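Local structure of uncharacterized protein (Shigella flexneri 5a str. M90T, 5EUR) at residues S2-A14 with N49-L62. The protein is of unknown function, a small, mostly helical protein carrying a domain of unknown function (DUF6971), that may be related to glutathione S-transferases. Residues are numbered along the deposited sequence; the frame is centred on the assembly and turned at random.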
loop_
_atom_site.group_PDB
_atom_site.type_symbol
_atom_site.label_atom_id
_atom_site.label_comp_id
_atom_site.label_asym_id
_atom_site.label_seq_id
_atom_site.Cartn_x
_atom_site.Cartn_y
_atom_site.Cartn_z
ATOM N N SER A 2 -5.962 10.984 13.617
ATOM C CA SER A 2 -4.996 10.354 12.719
ATOM C C SER A 2 -4.084 11.435 12.173
ATOM O O SER A 2 -4.431 12.615 12.234
ATOM C CB SER A 2 -5.704 9.614 11.582
ATOM O OG SER A 2 -6.251 10.534 10.641
ATOM N N ILE A 3 -2.926 11.070 11.634
ATOM C CA ILE A 3 -2.081 12.087 11.027
ATOM C C ILE A 3 -2.507 12.252 9.576
ATOM O O ILE A 3 -2.956 11.298 8.925
ATOM C CB ILE A 3 -0.583 11.749 11.155
ATOM C CG1 ILE A 3 -0.234 10.444 10.439
ATOM C CG2 ILE A 3 -0.159 11.684 12.630
ATOM C CD1 ILE A 3 1.271 10.231 10.299
ATOM N N SER A 4 -2.427 13.486 9.086
ATOM C CA SER A 4 -2.891 13.755 7.738
ATOM C C SER A 4 -1.828 13.397 6.702
ATOM O O SER A 4 -0.628 13.300 6.985
ATOM C CB SER A 4 -3.314 15.219 7.591
ATOM O OG SER A 4 -2.334 16.078 8.121
ATOM N N TYR A 5 -2.299 13.213 5.477
ATOM C CA TYR A 5 -1.445 13.057 4.316
ATOM C C TYR A 5 -1.209 14.416 3.684
ATOM O O TYR A 5 -2.036 15.325 3.797
ATOM C CB TYR A 5 -2.101 12.131 3.283
ATOM C CG TYR A 5 -2.347 10.744 3.809
ATOM C CD1 TYR A 5 -1.455 9.712 3.528
ATOM C CD2 TYR A 5 -3.462 10.457 4.594
ATOM C CE1 TYR A 5 -1.656 8.451 4.021
ATOM C CE2 TYR A 5 -3.666 9.198 5.092
ATOM C CZ TYR A 5 -2.768 8.199 4.801
ATOM O OH TYR A 5 -2.961 6.938 5.287
ATOM N N ARG A 6 -0.071 14.555 3.020
ATOM C CA ARG A 6 0.111 15.727 2.190
ATOM C C ARG A 6 -0.859 15.645 1.006
ATOM O O ARG A 6 -1.501 14.617 0.768
ATOM C CB ARG A 6 1.573 15.820 1.752
ATOM C CG ARG A 6 2.476 16.031 2.973
ATOM C CD ARG A 6 3.945 16.291 2.685
ATOM N NE ARG A 6 4.650 16.415 3.962
ATOM C CZ ARG A 6 4.799 17.537 4.655
ATOM N NH1 ARG A 6 4.348 18.694 4.180
ATOM N NH2 ARG A 6 5.438 17.500 5.817
ATOM N N LYS A 7 -1.016 16.757 0.294
ATOM C CA LYS A 7 -1.830 16.760 -0.914
ATOM C C LYS A 7 -1.410 15.628 -1.838
ATOM O O LYS A 7 -0.236 15.525 -2.208
ATOM C CB LYS A 7 -1.693 18.107 -1.631
ATOM C CG LYS A 7 -2.409 18.149 -2.969
ATOM C CD LYS A 7 -1.385 17.941 -4.089
ATOM C CE LYS A 7 -2.025 17.772 -5.447
ATOM N NZ LYS A 7 -1.003 17.441 -6.469
ATOM N N LEU A 8 -2.365 14.775 -2.203
ATOM C CA LEU A 8 -2.018 13.557 -2.921
ATOM C C LEU A 8 -1.674 13.888 -4.362
ATOM O O LEU A 8 -2.475 14.496 -5.080
ATOM C CB LEU A 8 -3.157 12.543 -2.863
ATOM C CG LEU A 8 -3.622 12.093 -1.473
ATOM C CD1 LEU A 8 -4.750 11.080 -1.623
ATOM C CD2 LEU A 8 -2.465 11.502 -0.662
ATOM N N ASP A 9 -0.481 13.482 -4.770
ATOM C CA ASP A 9 0.027 13.683 -6.120
ATOM C C ASP A 9 -0.429 12.487 -6.936
ATOM O O ASP A 9 0.255 11.465 -6.996
ATOM C CB ASP A 9 1.545 13.804 -6.092
ATOM C CG ASP A 9 2.150 13.918 -7.470
ATOM O OD1 ASP A 9 1.419 14.274 -8.418
ATOM O OD2 ASP A 9 3.359 13.639 -7.602
ATOM N N ILE A 10 -1.605 12.608 -7.560
ATOM C CA ILE A 10 -2.212 11.518 -8.318
ATOM C C ILE A 10 -2.497 11.984 -9.740
ATOM O O ILE A 10 -3.212 12.973 -9.947
ATOM C CB ILE A 10 -3.525 11.020 -7.685
ATOM C CG1 ILE A 10 -3.349 10.625 -6.221
ATOM C CG2 ILE A 10 -4.057 9.838 -8.465
ATOM C CD1 ILE A 10 -4.707 10.478 -5.521
ATOM N N ALA A 11 -2.004 11.230 -10.713
ATOM C CA ALA A 11 -2.353 11.446 -12.110
ATOM C C ALA A 11 -2.899 10.151 -12.676
ATOM O O ALA A 11 -2.292 9.092 -12.497
ATOM C CB ALA A 11 -1.145 11.913 -12.922
ATOM N N LEU A 12 -4.032 10.238 -13.362
ATOM C CA LEU A 12 -4.641 9.085 -14.004
ATOM C C LEU A 12 -4.120 8.972 -15.432
ATOM O O LEU A 12 -4.024 9.972 -16.149
ATOM C CB LEU A 12 -6.167 9.234 -13.979
ATOM C CG LEU A 12 -7.104 8.131 -14.465
ATOM C CD1 LEU A 12 -6.843 6.838 -13.722
ATOM C CD2 LEU A 12 -8.547 8.556 -14.239
ATOM N N SER A 13 -3.759 7.758 -15.831
ATOM C CA SER A 13 -3.220 7.520 -17.163
ATOM C C SER A 13 -4.288 7.770 -18.226
ATOM O O SER A 13 -5.490 7.731 -17.960
ATOM C CB SER A 13 -2.696 6.086 -17.285
ATOM O OG SER A 13 -3.753 5.130 -17.324
ATOM N N ALA A 14 -3.829 8.003 -19.460
ATOM C CA ALA A 14 -4.764 8.286 -20.545
ATOM C C ALA A 14 -5.728 7.124 -20.765
ATOM O O ALA A 14 -6.929 7.336 -20.965
ATOM C CB ALA A 14 -3.993 8.603 -21.825
ATOM N N ASN A 49 -9.589 14.429 8.184
ATOM C CA ASN A 49 -8.544 13.792 7.391
ATOM C C ASN A 49 -9.142 13.020 6.225
ATOM O O ASN A 49 -8.644 13.106 5.090
ATOM C CB ASN A 49 -7.698 12.861 8.271
ATOM C CG ASN A 49 -6.391 12.458 7.610
ATOM O OD1 ASN A 49 -6.049 12.941 6.530
ATOM N ND2 ASN A 49 -5.646 11.563 8.261
ATOM N N SER A 50 -10.203 12.250 6.483
ATOM C CA SER A 50 -10.786 11.484 5.383
ATOM C C SER A 50 -11.392 12.414 4.337
ATOM O O SER A 50 -11.346 12.117 3.137
ATOM C CB SER A 50 -11.811 10.461 5.892
ATOM O OG SER A 50 -12.881 11.028 6.635
ATOM N N ASN A 51 -11.925 13.560 4.763
ATOM C CA ASN A 51 -12.415 14.527 3.787
ATOM C C ASN A 51 -11.290 15.035 2.906
ATOM O O ASN A 51 -11.476 15.171 1.691
ATOM C CB ASN A 51 -13.106 15.699 4.483
ATOM C CG ASN A 51 -14.487 15.351 4.979
ATOM O OD1 ASN A 51 -15.094 14.368 4.555
ATOM N ND2 ASN A 51 -15.000 16.166 5.897
ATOM N N ARG A 52 -10.117 15.332 3.498
ATOM C CA ARG A 52 -8.967 15.744 2.690
ATOM C C ARG A 52 -8.598 14.682 1.658
ATOM O O ARG A 52 -8.409 14.977 0.462
ATOM C CB ARG A 52 -7.758 16.031 3.590
ATOM C CG ARG A 52 -7.769 17.370 4.314
ATOM C CD ARG A 52 -6.510 17.513 5.199
ATOM N NE ARG A 52 -5.275 17.278 4.443
ATOM C CZ ARG A 52 -4.538 18.227 3.870
ATOM N NH1 ARG A 52 -4.891 19.500 3.967
ATOM N NH2 ARG A 52 -3.437 17.903 3.201
ATOM N N ILE A 53 -8.449 13.435 2.116
ATOM C CA ILE A 53 -8.106 12.350 1.200
ATOM C C ILE A 53 -9.091 12.301 0.040
ATOM O O ILE A 53 -8.700 12.233 -1.132
ATOM C CB ILE A 53 -8.078 11.010 1.952
ATOM C CG1 ILE A 53 -6.912 10.985 2.945
ATOM C CG2 ILE A 53 -7.953 9.869 0.970
ATOM C CD1 ILE A 53 -7.067 9.880 4.001
ATOM N N LEU A 54 -10.390 12.327 0.353
ATOM C CA LEU A 54 -11.394 12.144 -0.695
ATOM C C LEU A 54 -11.477 13.356 -1.614
ATOM O O LEU A 54 -11.807 13.207 -2.793
ATOM C CB LEU A 54 -12.747 11.799 -0.076
ATOM C CG LEU A 54 -12.763 10.355 0.468
ATOM C CD1 LEU A 54 -14.039 10.055 1.235
ATOM C CD2 LEU A 54 -12.594 9.353 -0.682
ATOM N N ASN A 55 -11.178 14.551 -1.112
ATOM C CA ASN A 55 -11.074 15.683 -2.026
ATOM C C ASN A 55 -9.937 15.471 -3.023
ATOM O O ASN A 55 -10.081 15.785 -4.206
ATOM C CB ASN A 55 -10.906 16.988 -1.250
ATOM C CG ASN A 55 -12.235 17.550 -0.753
ATOM O OD1 ASN A 55 -13.274 17.416 -1.413
ATOM N ND2 ASN A 55 -12.200 18.211 0.391
ATOM N N ASP A 56 -8.809 14.907 -2.580
ATOM C CA ASP A 56 -7.733 14.636 -3.537
ATOM C C ASP A 56 -8.090 13.506 -4.503
ATOM O O ASP A 56 -7.686 13.531 -5.683
ATOM C CB ASP A 56 -6.446 14.325 -2.776
ATOM C CG ASP A 56 -5.899 15.548 -2.074
ATOM O OD1 ASP A 56 -6.306 16.688 -2.437
ATOM O OD2 ASP A 56 -5.086 15.374 -1.155
ATOM N N ILE A 57 -8.833 12.505 -4.020
ATOM C CA ILE A 57 -9.316 11.440 -4.894
ATOM C C ILE A 57 -10.225 12.021 -5.975
ATOM O O ILE A 57 -10.062 11.735 -7.166
ATOM C CB ILE A 57 -10.037 10.363 -4.058
ATOM C CG1 ILE A 57 -9.047 9.666 -3.118
ATOM C CG2 ILE A 57 -10.772 9.369 -4.946
ATOM C CD1 ILE A 57 -7.827 9.084 -3.828
ATOM N N HIS A 58 -11.174 12.867 -5.569
ATOM C CA HIS A 58 -12.093 13.506 -6.507
ATOM C C HIS A 58 -11.340 14.383 -7.497
ATOM O O HIS A 58 -11.594 14.330 -8.709
ATOM C CB HIS A 58 -13.107 14.335 -5.714
ATOM C CG HIS A 58 -14.218 14.913 -6.539
ATOM N ND1 HIS A 58 -15.244 14.148 -7.053
ATOM C CD2 HIS A 58 -14.486 16.195 -6.889
ATOM C CE1 HIS A 58 -16.093 14.935 -7.700
ATOM N NE2 HIS A 58 -15.648 16.177 -7.627
ATOM N N ALA A 59 -10.391 15.171 -6.995
ATOM C CA ALA A 59 -9.624 16.078 -7.846
ATOM C C ALA A 59 -8.827 15.335 -8.906
ATOM O O ALA A 59 -8.563 15.887 -9.984
ATOM C CB ALA A 59 -8.685 16.923 -6.992
ATOM N N ALA A 60 -8.404 14.101 -8.612
ATOM C CA ALA A 60 -7.628 13.330 -9.571
ATOM C C ALA A 60 -8.478 12.667 -10.648
ATOM O O ALA A 60 -7.920 12.029 -11.548
ATOM C CB ALA A 60 -6.806 12.271 -8.830
ATOM N N GLY A 61 -9.798 12.777 -10.581
ATOM C CA GLY A 61 -10.645 12.102 -11.538
ATOM C C GLY A 61 -11.109 10.727 -11.124
ATOM O O GLY A 61 -11.723 10.024 -11.937
ATOM N N LEU A 62 -10.845 10.329 -9.886
ATOM C CA LEU A 62 -11.256 9.038 -9.363
ATOM C C LEU A 62 -12.590 9.168 -8.633
ATOM O O LEU A 62 -13.084 10.269 -8.383
ATOM C CB LEU A 62 -10.179 8.482 -8.435
ATOM C CG LEU A 62 -8.815 8.310 -9.105
ATOM C CD1 LEU A 62 -7.734 7.942 -8.072
ATOM C CD2 LEU A 62 -8.901 7.261 -10.185
HETATM O O HOH W 1 -4.503 14.380 1.457
HETATM O O HOH W 2 -5.284 14.665 -6.354
HETATM O O HOH W 3 -5.776 12.570 -13.043
#
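Asp56 meets the backbone of Leu8 with one carboxylate oxygen: Leu8 N donates to Asp56 OD2 over 3.0 Å, nearly straight at 168° but arriving from above the carboxylate plane. A short acid suits this place because both its oxygens find donors; OD2 also takes a water hydrogen-bonded to Arg6 O, while OD1 forms a salt bridge with Arg88 of helix 79-99, which probably favours the charged form. The Leu8 side chain crosses that of Asp56 at about a right angle, its CB 3.7 Å from Asp56 CB.

One and two turns earlier, Arg52 and Asn49 act the other way, their guanidinium and amide supplying N-H donors to oxygens of the 2-14 segment. The Arg52 chain bends at its third torsion (chi3 53°), bringing NH2 within 3.0 Å of Tyr5 O, in the carbonyl plane. Asn49 sends ND2 to Ser2 OG at 2.7 Å, in its own amide plane, and makes a weak, bent bond to Ile3 O. Beside these polar contacts, Ile53 CD1 rests 3.6 Å from Tyr5 CE2, and the ring's hydroxyl reaches Thr38 of the second subunit.

The extended N-terminal segment thus runs along helix 47-59 into strand 10-12, outermost within this chain in a three-stranded antiparallel sheet, where contacts turn apolar. Ile10 divides its branches: CD1 meets Ile57 CD1 at 3.8 Å, whereas CG2 sits 3.7 Å from Ala60 CB, whose small methyl lets the strand come close. Gly61, at positive phi, closes the helix in a Schellman motif; a CB there would jam against the preceding carbonyl oxygen. Beyond it Leu62 offers CD2 to Leu12 CD1, the two side chains lying aslant. A water joins Leu12 N to Ala60 O.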